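Side-chain contacts in ATP-dependent Clp protease proteolytic subunit (Listeria monocytogenes, PDB 4JCQ), which probably cleaves misfolded and other proteins into small peptides, as the serine protease of an ATP-dependent machine, its subunits forming two stacked heptameric rings: residues R22-Y27 with L43-I48; D37-L42 with H71-F76; I55-Q60 with T95-A100. All coordinates share one frame; numbering follows the deposited sequence.

Contact 1 of 3, residues R22-Y27 with L43-I48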
ATOM      1  N   ARG H  22      19.282 -14.431 -14.562  1.00 33.02           N
ATOM      2  CA  ARG H  22      20.386 -13.673 -13.948  1.00 32.03           C
ATOM      3  C   ARG H  22      20.517 -12.276 -14.571  1.00 30.44           C
ATOM      4  O   ARG H  22      21.588 -11.879 -15.040  1.00 29.17           O
ATOM      5  CB  ARG H  22      21.723 -14.446 -13.977  1.00 32.56           C
ATOM      6  CG  ARG H  22      21.600 -15.953 -14.166  1.00 34.31           C
ATOM      7  CD  ARG H  22      22.434 -16.799 -13.209  1.00 33.80           C
ATOM      8  NE  ARG H  22      23.649 -16.169 -12.689  1.00 31.13           N
ATOM      9  CZ  ARG H  22      23.939 -16.065 -11.392  1.00 31.37           C
ATOM     10  NH1 ARG H  22      25.069 -15.488 -11.002  1.00 30.71           N
ATOM     11  NH2 ARG H  22      23.104 -16.547 -10.477  1.00 30.45           N
ATOM     12  N   THR H  23      19.400 -11.551 -14.571  1.00 29.85           N
ATOM     13  CA  THR H  23      19.319 -10.214 -15.145  1.00 29.24           C
ATOM     14  C   THR H  23      18.890  -9.205 -14.081  1.00 27.90           C
ATOM     15  O   THR H  23      17.984  -9.468 -13.288  1.00 30.72           O
ATOM     16  CB  THR H  23      18.341 -10.176 -16.341  1.00 31.18           C
ATOM     17  OG1 THR H  23      18.767 -11.117 -17.335  1.00 33.46           O
ATOM     18  CG2 THR H  23      18.292  -8.795 -16.970  1.00 30.06           C
ATOM     19  N   VAL H  24      19.562  -8.058 -14.065  1.00 25.94           N
ATOM     20  CA  VAL H  24      19.236  -6.967 -13.152  1.00 24.15           C
ATOM     21  C   VAL H  24      18.940  -5.716 -13.975  1.00 22.58           C
ATOM     22  O   VAL H  24      19.689  -5.377 -14.896  1.00 21.84           O
ATOM     23  CB  VAL H  24      20.389  -6.697 -12.152  1.00 24.14           C
ATOM     24  CG1 VAL H  24      20.080  -5.499 -11.260  1.00 23.07           C
ATOM     25  CG2 VAL H  24      20.660  -7.931 -11.299  1.00 24.42           C
ATOM     26  N   LEU H  25      17.840  -5.044 -13.654  1.00 21.64           N
ATOM     27  CA  LEU H  25      17.488  -3.803 -14.330  1.00 21.28           C
ATOM     28  C   LEU H  25      17.768  -2.611 -13.427  1.00 20.11           C
ATOM     29  O   LEU H  25      17.302  -2.559 -12.288  1.00 20.78           O
ATOM     30  CB  LEU H  25      16.018  -3.806 -14.770  1.00 22.39           C
ATOM     31  CG  LEU H  25      15.495  -4.957 -15.641  1.00 23.77           C
ATOM     32  CD1 LEU H  25      14.054  -4.681 -16.043  1.00 24.60           C
ATOM     33  CD2 LEU H  25      16.351  -5.187 -16.877  1.00 22.60           C
ATOM     34  N   ILE H  26      18.550  -1.669 -13.943  1.00 19.15           N
ATOM     35  CA  ILE H  26      18.818  -0.410 -13.250  1.00 18.41           C
ATOM     36  C   ILE H  26      18.220   0.717 -14.089  1.00 17.70           C
ATOM     37  O   ILE H  26      18.878   1.276 -14.971  1.00 17.37           O
ATOM     38  CB  ILE H  26      20.332  -0.202 -12.986  1.00 19.00           C
ATOM     39  CG1 ILE H  26      20.888  -1.347 -12.127  1.00 19.33           C
ATOM     40  CG2 ILE H  26      20.589   1.138 -12.305  1.00 19.59           C
ATOM     41  CD1 ILE H  26      22.382  -1.281 -11.869  1.00 19.36           C
ATOM     42  N   TYR H  27      16.947   1.012 -13.825  1.00 18.09           N
ATOM     43  CA  TYR H  27      16.191   2.012 -14.568  1.00 18.36           C
ATOM     44  C   TYR H  27      15.804   3.154 -13.633  1.00 19.82           C
ATOM     45  O   TYR H  27      15.280   2.917 -12.541  1.00 21.16           O
ATOM     46  CB  TYR H  27      14.911   1.401 -15.163  1.00 18.51           C
ATOM     47  CG  TYR H  27      15.071   0.437 -16.336  1.00 18.69           C
ATOM     48  CD1 TYR H  27      14.008   0.214 -17.212  1.00 19.57           C
ATOM     49  CD2 TYR H  27      16.265  -0.254 -16.569  1.00 18.35           C
ATOM     50  CE1 TYR H  27      14.123  -0.668 -18.276  1.00 19.21           C
ATOM     51  CE2 TYR H  27      16.391  -1.137 -17.635  1.00 18.79           C
ATOM     52  CZ  TYR H  27      15.315  -1.340 -18.485  1.00 19.07           C
ATOM     53  OH  TYR H  27      15.426  -2.218 -19.545  1.00 18.50           O
ATOM     54  N   LEU H  43      23.728  -9.865  -4.606  1.00 31.37           N
ATOM     55  CA  LEU H  43      24.131 -10.802  -3.555  1.00 33.83           C
ATOM     56  C   LEU H  43      23.356 -12.115  -3.637  1.00 34.28           C
ATOM     57  O   LEU H  43      23.919 -13.187  -3.410  1.00 33.14           O
ATOM     58  CB  LEU H  43      23.974 -10.169  -2.168  1.00 33.27           C
ATOM     59  CG  LEU H  43      24.975  -9.074  -1.777  1.00 34.42           C
ATOM     60  CD1 LEU H  43      24.461  -8.273  -0.590  1.00 33.25           C
ATOM     61  CD2 LEU H  43      26.356  -9.649  -1.484  1.00 35.90           C
ATOM     62  N   LEU H  44      22.070 -12.020  -3.969  1.00 34.04           N
ATOM     63  CA  LEU H  44      21.216 -13.191  -4.142  1.00 36.61           C
ATOM     64  C   LEU H  44      21.685 -14.042  -5.325  1.00 36.71           C
ATOM     65  O   LEU H  44      21.806 -15.262  -5.204  1.00 38.19           O
ATOM     66  CB  LEU H  44      19.747 -12.763  -4.303  1.00 37.14           C
ATOM     67  CG  LEU H  44      18.566 -13.747  -4.340  1.00 40.54           C
ATOM     68  CD1 LEU H  44      18.223 -14.152  -5.766  1.00 43.73           C
ATOM     69  CD2 LEU H  44      18.762 -14.971  -3.449  1.00 40.92           C
ATOM     70  N   LEU H  45      21.963 -13.392  -6.455  1.00 34.15           N
ATOM     71  CA  LEU H  45      22.443 -14.082  -7.654  1.00 34.95           C
ATOM     72  C   LEU H  45      23.822 -14.713  -7.452  1.00 36.96           C
ATOM     73  O   LEU H  45      24.089 -15.807  -7.959  1.00 39.20           O
ATOM     74  CB  LEU H  45      22.454 -13.139  -8.863  1.00 33.07           C
ATOM     75  CG  LEU H  45      21.100 -12.716  -9.447  1.00 32.70           C
ATOM     76  CD1 LEU H  45      21.275 -11.559 -10.418  1.00 31.46           C
ATOM     77  CD2 LEU H  45      20.383 -13.880 -10.118  1.00 33.70           C
ATOM     78  N   GLU H  46      24.683 -14.024  -6.705  1.00 37.00           N
ATOM     79  CA  GLU H  46      26.004 -14.542  -6.349  1.00 39.26           C
ATOM     80  C   GLU H  46      25.906 -15.820  -5.512  1.00 41.23           C
ATOM     81  O   GLU H  46      26.656 -16.771  -5.739  1.00 42.47           O
ATOM     82  CB  GLU H  46      26.819 -13.482  -5.599  1.00 38.38           C
ATOM     83  CG  GLU H  46      28.190 -13.966  -5.145  1.00 40.41           C
ATOM     84  CD  GLU H  46      28.937 -12.960  -4.292  1.00 39.82           C
ATOM     85  OE1 GLU H  46      28.303 -12.266  -3.466  1.00 40.87           O
ATOM     86  OE2 GLU H  46      30.171 -12.878  -4.442  1.00 38.52           O
ATOM     87  N   SER H  47      24.978 -15.834  -4.556  1.00 41.50           N
ATOM     88  CA  SER H  47      24.794 -16.981  -3.665  1.00 44.65           C
ATOM     89  C   SER H  47      24.262 -18.220  -4.391  1.00 46.04           C
ATOM     90  O   SER H  47      24.487 -19.347  -3.947  1.00 47.86           O
ATOM     91  CB  SER H  47      23.877 -16.619  -2.495  1.00 43.30           C
ATOM     92  OG  SER H  47      22.537 -16.446  -2.922  1.00 42.86           O
ATOM     93  N   ILE H  48      23.562 -18.004  -5.502  1.00 44.88           N
ATOM     94  CA  ILE H  48      23.001 -19.098  -6.294  1.00 47.45           C
ATOM     95  C   ILE H  48      24.080 -19.801  -7.127  1.00 48.63           C
ATOM     96  O   ILE H  48      24.222 -21.024  -7.052  1.00 48.54           O
ATOM     97  CB  ILE H  48      21.819 -18.623  -7.171  1.00 45.48           C
ATOM     98  CG1 ILE H  48      20.637 -18.221  -6.282  1.00 43.81           C
ATOM     99  CG2 ILE H  48      21.389 -19.710  -8.149  1.00 46.37           C
ATOM    100  CD1 ILE H  48      19.582 -17.390  -6.979  1.00 44.98           C
TER
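In the beta-alpha-beta unit made of strand 23-27, helix 32-48 and strand 53-59, R22 at the foot of the first strand reaches across to L45 on the last turn of the helix. NH1 and NH2 of the guanidinium both donate to a single acceptor, the backbone O of L45. The NH2 bond is the shorter and straighter, 2.8 Å from R22 NH2 to L45 O with an N-H...O angle of 159°; R22 NH1 lies 3.2 Å from L45 O and is bent to 136°. The oxygen sits in the guanidinium plane, while both nitrogens come to it from the same face of the carbonyl, NH1 well above its plane and NH2 only tilted from it. Bent at chi2 and again at chi3, the arginine chain turns back toward the helix. NH1 also donates to D51 O, so one side chain ties a carbonyl of the last helical turn, where the partial negative charge of the helix end probably suits the cation, to one of the loop that follows. The L45 side chain runs past R22 in the opposite direction, its CD2 3.8 Å from R22 CA, and its CD1 meets V24 CG2 at 3.8 Å. CB of I48 borders the guanidinium edge, 4.1 Å from R22 NH2. Apolar packing of helix on strand, here with an arginine gripping the helix end, belongs to a beta-alpha-beta crossover, in this case the first of the ClpP/crotonase fold.

Contact 2 of 3, residues D37-L42 with H71-F76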
ATOM      1  N   ASP H  37      18.179  -2.240  -3.371  1.00 26.74           N
ATOM      2  CA  ASP H  37      17.509  -3.220  -4.222  1.00 28.46           C
ATOM      3  C   ASP H  37      18.501  -3.952  -5.130  1.00 26.47           C
ATOM      4  O   ASP H  37      18.464  -5.179  -5.232  1.00 26.45           O
ATOM      5  CB  ASP H  37      16.414  -2.539  -5.053  1.00 34.18           C
ATOM      6  CG  ASP H  37      15.513  -3.530  -5.771  1.00 39.99           C
ATOM      7  OD1 ASP H  37      15.008  -3.184  -6.860  1.00 48.37           O
ATOM      8  OD2 ASP H  37      15.302  -4.651  -5.257  1.00 46.12           O
ATOM      9  N   VAL H  38      19.391  -3.195  -5.771  1.00 24.32           N
ATOM     10  CA  VAL H  38      20.413  -3.766  -6.655  1.00 23.81           C
ATOM     11  C   VAL H  38      21.421  -4.617  -5.875  1.00 24.76           C
ATOM     12  O   VAL H  38      21.779  -5.715  -6.314  1.00 24.43           O
ATOM     13  CB  VAL H  38      21.123  -2.676  -7.496  1.00 22.99           C
ATOM     14  CG1 VAL H  38      22.333  -3.240  -8.230  1.00 23.47           C
ATOM     15  CG2 VAL H  38      20.149  -2.060  -8.492  1.00 22.51           C
ATOM     16  N   SER H  39      21.861  -4.118  -4.718  1.00 25.18           N
ATOM     17  CA  SER H  39      22.769  -4.872  -3.847  1.00 26.44           C
ATOM     18  C   SER H  39      22.178  -6.227  -3.452  1.00 27.51           C
ATOM     19  O   SER H  39      22.867  -7.247  -3.514  1.00 27.95           O
ATOM     20  CB  SER H  39      23.132  -4.070  -2.594  1.00 26.72           C
ATOM     21  OG  SER H  39      23.916  -2.934  -2.918  1.00 26.15           O
ATOM     22  N   LYS H  40      20.905  -6.228  -3.059  1.00 27.76           N
ATOM     23  CA  LYS H  40      20.203  -7.459  -2.686  1.00 30.31           C
ATOM     24  C   LYS H  40      20.122  -8.455  -3.840  1.00 30.09           C
ATOM     25  O   LYS H  40      20.354  -9.649  -3.645  1.00 32.26           O
ATOM     26  CB  LYS H  40      18.802  -7.153  -2.148  1.00 31.97           C
ATOM     27  CG  LYS H  40      18.793  -6.683  -0.704  1.00 34.41           C
ATOM     28  CD  LYS H  40      17.394  -6.324  -0.233  1.00 37.81           C
ATOM     29  CE  LYS H  40      17.419  -5.810   1.197  1.00 42.65           C
ATOM     30  NZ  LYS H  40      16.064  -5.410   1.668  1.00 46.15           N
ATOM     31  N   GLN H  41      19.803  -7.957  -5.034  1.00 28.36           N
ATOM     32  CA  GLN H  41      19.713  -8.796  -6.230  1.00 29.04           C
ATOM     33  C   GLN H  41      21.062  -9.409  -6.598  1.00 29.01           C
ATOM     34  O   GLN H  41      21.139 -10.599  -6.905  1.00 29.37           O
ATOM     35  CB  GLN H  41      19.157  -8.005  -7.417  1.00 29.13           C
ATOM     36  CG  GLN H  41      17.680  -7.663  -7.311  1.00 29.23           C
ATOM     37  CD  GLN H  41      17.191  -6.860  -8.498  1.00 30.67           C
ATOM     38  OE1 GLN H  41      17.189  -7.344  -9.628  1.00 29.55           O
ATOM     39  NE2 GLN H  41      16.773  -5.625  -8.246  1.00 32.41           N
ATOM     40  N   LEU H  42      22.116  -8.595  -6.555  1.00 28.44           N
ATOM     41  CA  LEU H  42      23.467  -9.053  -6.886  1.00 28.82           C
ATOM     42  C   LEU H  42      23.996 -10.087  -5.892  1.00 31.18           C
ATOM     43  O   LEU H  42      24.631 -11.066  -6.291  1.00 31.61           O
ATOM     44  CB  LEU H  42      24.440  -7.872  -6.994  1.00 27.91           C
ATOM     45  CG  LEU H  42      24.274  -6.894  -8.165  1.00 26.50           C
ATOM     46  CD1 LEU H  42      25.267  -5.747  -8.041  1.00 26.82           C
ATOM     47  CD2 LEU H  42      24.425  -7.587  -9.513  1.00 27.67           C
ATOM     48  N   HIS H  71      28.537   0.510  -8.178  1.00 21.13           N
ATOM     49  CA  HIS H  71      29.814   0.302  -8.873  1.00 21.84           C
ATOM     50  C   HIS H  71      30.671  -0.709  -8.155  1.00 22.92           C
ATOM     51  O   HIS H  71      31.136  -1.680  -8.761  1.00 24.26           O
ATOM     52  CB  HIS H  71      30.562   1.628  -9.022  1.00 21.63           C
ATOM     53  CG  HIS H  71      31.983   1.484  -9.530  1.00 22.90           C
ATOM     54  ND1 HIS H  71      33.007   1.129  -8.729  1.00 24.22           N
ATOM     55  CD2 HIS H  71      32.527   1.678 -10.798  1.00 23.11           C
ATOM     56  CE1 HIS H  71      34.145   1.085  -9.447  1.00 24.35           C
ATOM     57  NE2 HIS H  71      33.851   1.423 -10.713  1.00 24.28           N
ATOM     58  N   ASP H  72      30.879  -0.490  -6.858  1.00 23.05           N
ATOM     59  CA  ASP H  72      31.749  -1.347  -6.052  1.00 24.52           C
ATOM     60  C   ASP H  72      31.170  -2.742  -5.816  1.00 25.65           C
ATOM     61  O   ASP H  72      31.916  -3.719  -5.769  1.00 27.06           O
ATOM     62  CB  ASP H  72      32.100  -0.671  -4.723  1.00 24.81           C
ATOM     63  CG  ASP H  72      33.134   0.437  -4.880  1.00 26.05           C
ATOM     64  OD1 ASP H  72      33.499   1.054  -3.857  1.00 26.95           O
ATOM     65  OD2 ASP H  72      33.583   0.697  -6.018  1.00 26.65           O
ATOM     66  N   MET H  73      29.848  -2.835  -5.681  1.00 25.94           N
ATOM     67  CA  MET H  73      29.183  -4.133  -5.510  1.00 27.11           C
ATOM     68  C   MET H  73      29.316  -5.009  -6.754  1.00 27.27           C
ATOM     69  O   MET H  73      29.473  -6.229  -6.646  1.00 27.55           O
ATOM     70  CB  MET H  73      27.706  -3.963  -5.131  1.00 27.80           C
ATOM     71  CG  MET H  73      27.460  -3.544  -3.684  1.00 31.31           C
ATOM     72  SD  MET H  73      28.132  -4.652  -2.421  1.00 36.76           S
ATOM     73  CE  MET H  73      27.402  -6.218  -2.881  1.00 30.06           C
ATOM     74  N   ILE H  74      29.254  -4.378  -7.927  1.00 26.75           N
ATOM     75  CA  ILE H  74      29.471  -5.061  -9.205  1.00 27.09           C
ATOM     76  C   ILE H  74      30.864  -5.695  -9.254  1.00 28.98           C
ATOM     77  O   ILE H  74      31.007  -6.853  -9.649  1.00 29.51           O
ATOM     78  CB  ILE H  74      29.249  -4.107 -10.406  1.00 26.10           C
ATOM     79  CG1 ILE H  74      27.750  -3.859 -10.621  1.00 25.06           C
ATOM     80  CG2 ILE H  74      29.873  -4.663 -11.682  1.00 26.38           C
ATOM     81  CD1 ILE H  74      27.434  -2.661 -11.494  1.00 23.85           C
ATOM     82  N   LYS H  75      31.877  -4.939  -8.835  1.00 29.89           N
ATOM     83  CA  LYS H  75      33.254  -5.437  -8.796  1.00 33.15           C
ATOM     84  C   LYS H  75      33.505  -6.414  -7.644  1.00 33.75           C
ATOM     85  O   LYS H  75      34.372  -7.284  -7.746  1.00 35.40           O
ATOM     86  CB  LYS H  75      34.251  -4.276  -8.728  1.00 35.22           C
ATOM     87  CG  LYS H  75      34.374  -3.488 -10.022  1.00 36.30           C
ATOM     88  CD  LYS H  75      35.641  -2.648 -10.039  1.00 41.44           C
ATOM     89  CE  LYS H  75      35.862  -2.021 -11.405  1.00 44.16           C
ATOM     90  NZ  LYS H  75      37.189  -1.353 -11.502  1.00 50.28           N
ATOM     91  N   PHE H  76      32.740  -6.268  -6.562  1.00 32.30           N
ATOM     92  CA  PHE H  76      32.917  -7.075  -5.350  1.00 34.96           C
ATOM     93  C   PHE H  76      32.500  -8.537  -5.526  1.00 35.34           C
ATOM     94  O   PHE H  76      33.227  -9.445  -5.119  1.00 35.77           O
ATOM     95  CB  PHE H  76      32.172  -6.442  -4.166  1.00 35.13           C
ATOM     96  CG  PHE H  76      32.278  -7.222  -2.884  1.00 38.61           C
ATOM     97  CD1 PHE H  76      33.441  -7.178  -2.119  1.00 40.34           C
ATOM     98  CD2 PHE H  76      31.210  -7.994  -2.433  1.00 39.23           C
ATOM     99  CE1 PHE H  76      33.540  -7.895  -0.936  1.00 42.53           C
ATOM    100  CE2 PHE H  76      31.304  -8.713  -1.250  1.00 41.61           C
ATOM    101  CZ  PHE H  76      32.469  -8.662  -0.500  1.00 43.77           C
TER
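CG of L42 stands beside its backbone N, chi1 -69°, and chi2 of 176° extends CD1 toward helix 64-76; M73 starts the same way but bends at chi2 and chi3. These conformers join two helices of the ClpP/crotonase fold, 32-48 and 64-76, which run side by side in the same direction: the short segments diverge by only 5° and their axes come within 10.2 Å. The backbones come nearest at S39 and M73; a turn further along helix 32-48, L42 lies beside I74, the next residue of the other helix. L42 CD1 makes both apolar contacts. It is 4.0 Å from I74 CG1 and 4.2 Å from M73 CB, so the leucine methyl touches two consecutive residues of the other helix, crossing both side chains at a slant. No hydrogen bond links the segments, and all four touching residues are buried. The polar group among them, the S39 hydroxyl, is hydrogen-bonded to A35 O one turn back in its own helix and to Y27 OH of a neighbouring subunit, which leaves it satisfied although its oxygen lies against a methionine methylene. On the far side of helix 64-76, H71 ND1 donates to D72 OD2 at 2.8 Å, with the oxygen in the imidazole plane and approached on its anti side. D72 OD1 accepts from N110 N of the same neighbouring subunit, so this helix carries packing on one flank and a subunit contact on another. Between segments 37-42 and 71-76 the shortest distance is 3.7 Å, from S39 OG to M73 CG.

Contact 3 of 3, residues I55-Q60 with T95-A100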
ATOM      1  N   ILE H  55      23.329  -6.799 -16.626  1.00 21.93           N
ATOM      2  CA  ILE H  55      22.650  -5.615 -16.106  1.00 20.89           C
ATOM      3  C   ILE H  55      22.269  -4.679 -17.251  1.00 20.05           C
ATOM      4  O   ILE H  55      23.131  -4.245 -18.015  1.00 21.49           O
ATOM      5  CB  ILE H  55      23.513  -4.853 -15.070  1.00 21.40           C
ATOM      6  CG1 ILE H  55      23.909  -5.771 -13.903  1.00 22.65           C
ATOM      7  CG2 ILE H  55      22.770  -3.626 -14.559  1.00 20.18           C
ATOM      8  CD1 ILE H  55      24.773  -5.107 -12.848  1.00 23.89           C
ATOM      9  N   PHE H  56      20.975  -4.389 -17.371  1.00 19.71           N
ATOM     10  CA  PHE H  56      20.482  -3.372 -18.302  1.00 19.45           C
ATOM     11  C   PHE H  56      20.354  -2.044 -17.562  1.00 19.27           C
ATOM     12  O   PHE H  56      19.671  -1.964 -16.537  1.00 19.88           O
ATOM     13  CB  PHE H  56      19.129  -3.779 -18.902  1.00 19.62           C
ATOM     14  CG  PHE H  56      19.203  -4.954 -19.843  1.00 20.74           C
ATOM     15  CD1 PHE H  56      19.115  -6.254 -19.362  1.00 21.95           C
ATOM     16  CD2 PHE H  56      19.347  -4.758 -21.213  1.00 21.02           C
ATOM     17  CE1 PHE H  56      19.181  -7.340 -20.227  1.00 23.32           C
ATOM     18  CE2 PHE H  56      19.416  -5.837 -22.083  1.00 21.71           C
ATOM     19  CZ  PHE H  56      19.331  -7.131 -21.589  1.00 22.02           C
ATOM     20  N   ILE H  57      21.018  -1.012 -18.080  1.00 19.20           N
ATOM     21  CA  ILE H  57      21.054   0.296 -17.422  1.00 18.75           C
ATOM     22  C   ILE H  57      20.408   1.378 -18.285  1.00 17.94           C
ATOM     23  O   ILE H  57      20.844   1.637 -19.412  1.00 18.22           O
ATOM     24  CB  ILE H  57      22.495   0.735 -17.054  1.00 20.13           C
ATOM     25  CG1 ILE H  57      23.192  -0.335 -16.209  1.00 20.83           C
ATOM     26  CG2 ILE H  57      22.476   2.068 -16.310  1.00 19.90           C
ATOM     27  CD1 ILE H  57      24.702  -0.217 -16.169  1.00 22.41           C
ATOM     28  N   ASN H  58      19.358   1.988 -17.737  1.00 17.15           N
ATOM     29  CA  ASN H  58      18.725   3.173 -18.305  1.00 16.91           C
ATOM     30  C   ASN H  58      18.615   4.200 -17.187  1.00 16.84           C
ATOM     31  O   ASN H  58      17.667   4.168 -16.404  1.00 17.54           O
ATOM     32  CB  ASN H  58      17.335   2.828 -18.871  1.00 17.33           C
ATOM     33  CG  ASN H  58      16.634   4.023 -19.511  1.00 18.27           C
ATOM     34  OD1 ASN H  58      16.847   5.172 -19.127  1.00 19.04           O
ATOM     35  ND2 ASN H  58      15.773   3.749 -20.483  1.00 19.25           N
ATOM     36  N   SER H  59      19.595   5.097 -17.097  1.00 17.57           N
ATOM     37  CA  SER H  59      19.644   6.039 -15.982  1.00 18.05           C
ATOM     38  C   SER H  59      20.301   7.370 -16.315  1.00 18.77           C
ATOM     39  O   SER H  59      21.368   7.418 -16.925  1.00 19.68           O
ATOM     40  CB  SER H  59      20.351   5.418 -14.773  1.00 18.23           C
ATOM     41  OG  SER H  59      20.331   6.319 -13.679  1.00 18.73           O
ATOM     42  N   GLN H  60      19.645   8.437 -15.868  1.00 20.52           N
ATOM     43  CA  GLN H  60      20.137   9.803 -15.972  1.00 21.64           C
ATOM     44  C   GLN H  60      21.156  10.123 -14.871  1.00 21.18           C
ATOM     45  O   GLN H  60      21.772  11.190 -14.875  1.00 21.85           O
ATOM     46  CB  GLN H  60      18.953  10.786 -15.904  1.00 24.95           C
ATOM     47  CG  GLN H  60      18.169  10.779 -14.586  1.00 27.04           C
ATOM     48  CD  GLN H  60      17.029   9.764 -14.528  1.00 28.92           C
ATOM     49  OE1 GLN H  60      17.117   8.649 -15.061  1.00 25.67           O
ATOM     50  NE2 GLN H  60      15.945  10.148 -13.855  1.00 32.73           N
ATOM     51  N   THR H  95      29.139   5.910 -14.111  1.00 20.80           N
ATOM     52  CA  THR H  95      30.030   5.332 -13.108  1.00 21.38           C
ATOM     53  C   THR H  95      29.698   3.854 -12.881  1.00 21.05           C
ATOM     54  O   THR H  95      30.596   3.009 -12.832  1.00 22.37           O
ATOM     55  CB  THR H  95      29.963   6.131 -11.789  1.00 22.48           C
ATOM     56  OG1 THR H  95      30.279   7.502 -12.057  1.00 24.51           O
ATOM     57  CG2 THR H  95      30.953   5.585 -10.759  1.00 23.66           C
ATOM     58  N   ILE H  96      28.406   3.554 -12.767  1.00 20.69           N
ATOM     59  CA  ILE H  96      27.925   2.178 -12.629  1.00 20.27           C
ATOM     60  C   ILE H  96      28.256   1.351 -13.873  1.00 20.48           C
ATOM     61  O   ILE H  96      28.799   0.251 -13.768  1.00 21.49           O
ATOM     62  CB  ILE H  96      26.404   2.139 -12.356  1.00 19.20           C
ATOM     63  CG1 ILE H  96      26.105   2.690 -10.958  1.00 19.03           C
ATOM     64  CG2 ILE H  96      25.855   0.723 -12.505  1.00 19.54           C
ATOM     65  CD1 ILE H  96      24.663   3.102 -10.747  1.00 18.88           C
ATOM     66  N   TYR H  97      27.933   1.896 -15.044  1.00 20.52           N
ATOM     67  CA  TYR H  97      28.193   1.241 -16.326  1.00 20.09           C
ATOM     68  C   TYR H  97      29.658   0.827 -16.470  1.00 20.97           C
ATOM     69  O   TYR H  97      29.960  -0.283 -16.921  1.00 21.50           O
ATOM     70  CB  TYR H  97      27.772   2.166 -17.480  1.00 19.34           C
ATOM     71  CG  TYR H  97      27.904   1.554 -18.856  1.00 19.66           C
ATOM     72  CD1 TYR H  97      26.855   0.829 -19.423  1.00 19.71           C
ATOM     73  CD2 TYR H  97      29.078   1.705 -19.596  1.00 20.21           C
ATOM     74  CE1 TYR H  97      26.974   0.266 -20.686  1.00 19.90           C
ATOM     75  CE2 TYR H  97      29.207   1.145 -20.858  1.00 20.34           C
ATOM     76  CZ  TYR H  97      28.157   0.427 -21.397  1.00 20.05           C
ATOM     77  OH  TYR H  97      28.293  -0.125 -22.649  1.00 20.28           O
ATOM     78  N   LEU H  98      30.558   1.716 -16.055  1.00 21.47           N
ATOM     79  CA  LEU H  98      31.994   1.501 -16.193  1.00 22.86           C
ATOM     80  C   LEU H  98      32.600   0.549 -15.155  1.00 24.08           C
ATOM     81  O   LEU H  98      33.806   0.297 -15.180  1.00 25.98           O
ATOM     82  CB  LEU H  98      32.738   2.845 -16.197  1.00 23.44           C
ATOM     83  CG  LEU H  98      32.513   3.768 -17.400  1.00 23.07           C
ATOM     84  CD1 LEU H  98      33.210   5.102 -17.184  1.00 22.66           C
ATOM     85  CD2 LEU H  98      32.972   3.131 -18.706  1.00 24.03           C
ATOM     86  N   ALA H  99      31.769   0.019 -14.256  1.00 23.46           N
ATOM     87  CA  ALA H  99      32.217  -0.988 -13.285  1.00 24.79           C
ATOM     88  C   ALA H  99      32.563  -2.319 -13.955  1.00 25.57           C
ATOM     89  O   ALA H  99      33.414  -3.062 -13.468  1.00 26.70           O
ATOM     90  CB  ALA H  99      31.166  -1.200 -12.204  1.00 24.05           C
ATOM     91  N   ALA H 100      31.894  -2.615 -15.066  1.00 25.80           N
ATOM     92  CA  ALA H 100      32.164  -3.830 -15.830  1.00 26.88           C
ATOM     93  C   ALA H 100      33.447  -3.675 -16.640  1.00 27.97           C
ATOM     94  O   ALA H 100      33.800  -2.562 -17.053  1.00 27.03           O
ATOM     95  CB  ALA H 100      30.992  -4.151 -16.744  1.00 26.05           C
TER
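I57 points from the central sheet toward the end of helix 92-97 and sets its terminal methyl, CD1, against two successive residues, I96 and Y97. With CG1 beside the backbone N (chi1 -55°) and chi2 at 162°, the branch extends outward, and CD1 is the atom that does all the touching. Its nearest neighbour is backbone, Y97 CA at 3.8 Å. On the I96 side, I57 CD1 meets CG2, the short branch of that isoleucine, at 4.0 Å, the two side chains lying at an angle to each other. On the tyrosine side, I57 CD1 is 4.0 Å from Y97 CD1, approaching the ring obliquely. The ring itself swings away from its backbone N (chi1 -176°), and its hydroxyl is tied to F106 O on strand 105-108, which should limit how far the ring can shift. I96 also packs on I70 of helix 64-76. The sheet thus packs on the short helix that follows S91, the predicted nucleophile about 9 Å from I96 between side chains, an element of the ClpP/crotonase core. With no hydrogen bond between the segments and all three touching residues buried, the join is purely van der Waals and hydrophobic, and its fit depends on shape rather than on directed bonds.

Overall arrangement
From the N terminus, contact 1 closes the first loop, bringing the end of helix 32-48 back to the foot of strand 23-27. Contact 2 starts within that loop, on the same helix, and closes outside it on helix 64-76, so the two cross; L43 CD2 and M73 CE, 3.8 Å apart, connect them. Contact 3 opens on strand 53-59, after contact 1 has closed but before contact 2 does, and thus crosses contact 2 while standing in series with contact 1. Strands 23-27 and 53-59 are sheet neighbours, joining contacts 1 and 3, whereas I74 and A99 pack between contacts 2 and 3. Contacts 1 and 3 tie helices 32-48 and 92-97 to the sheet, and contact 2 ties helix 64-76 to helix 32-48.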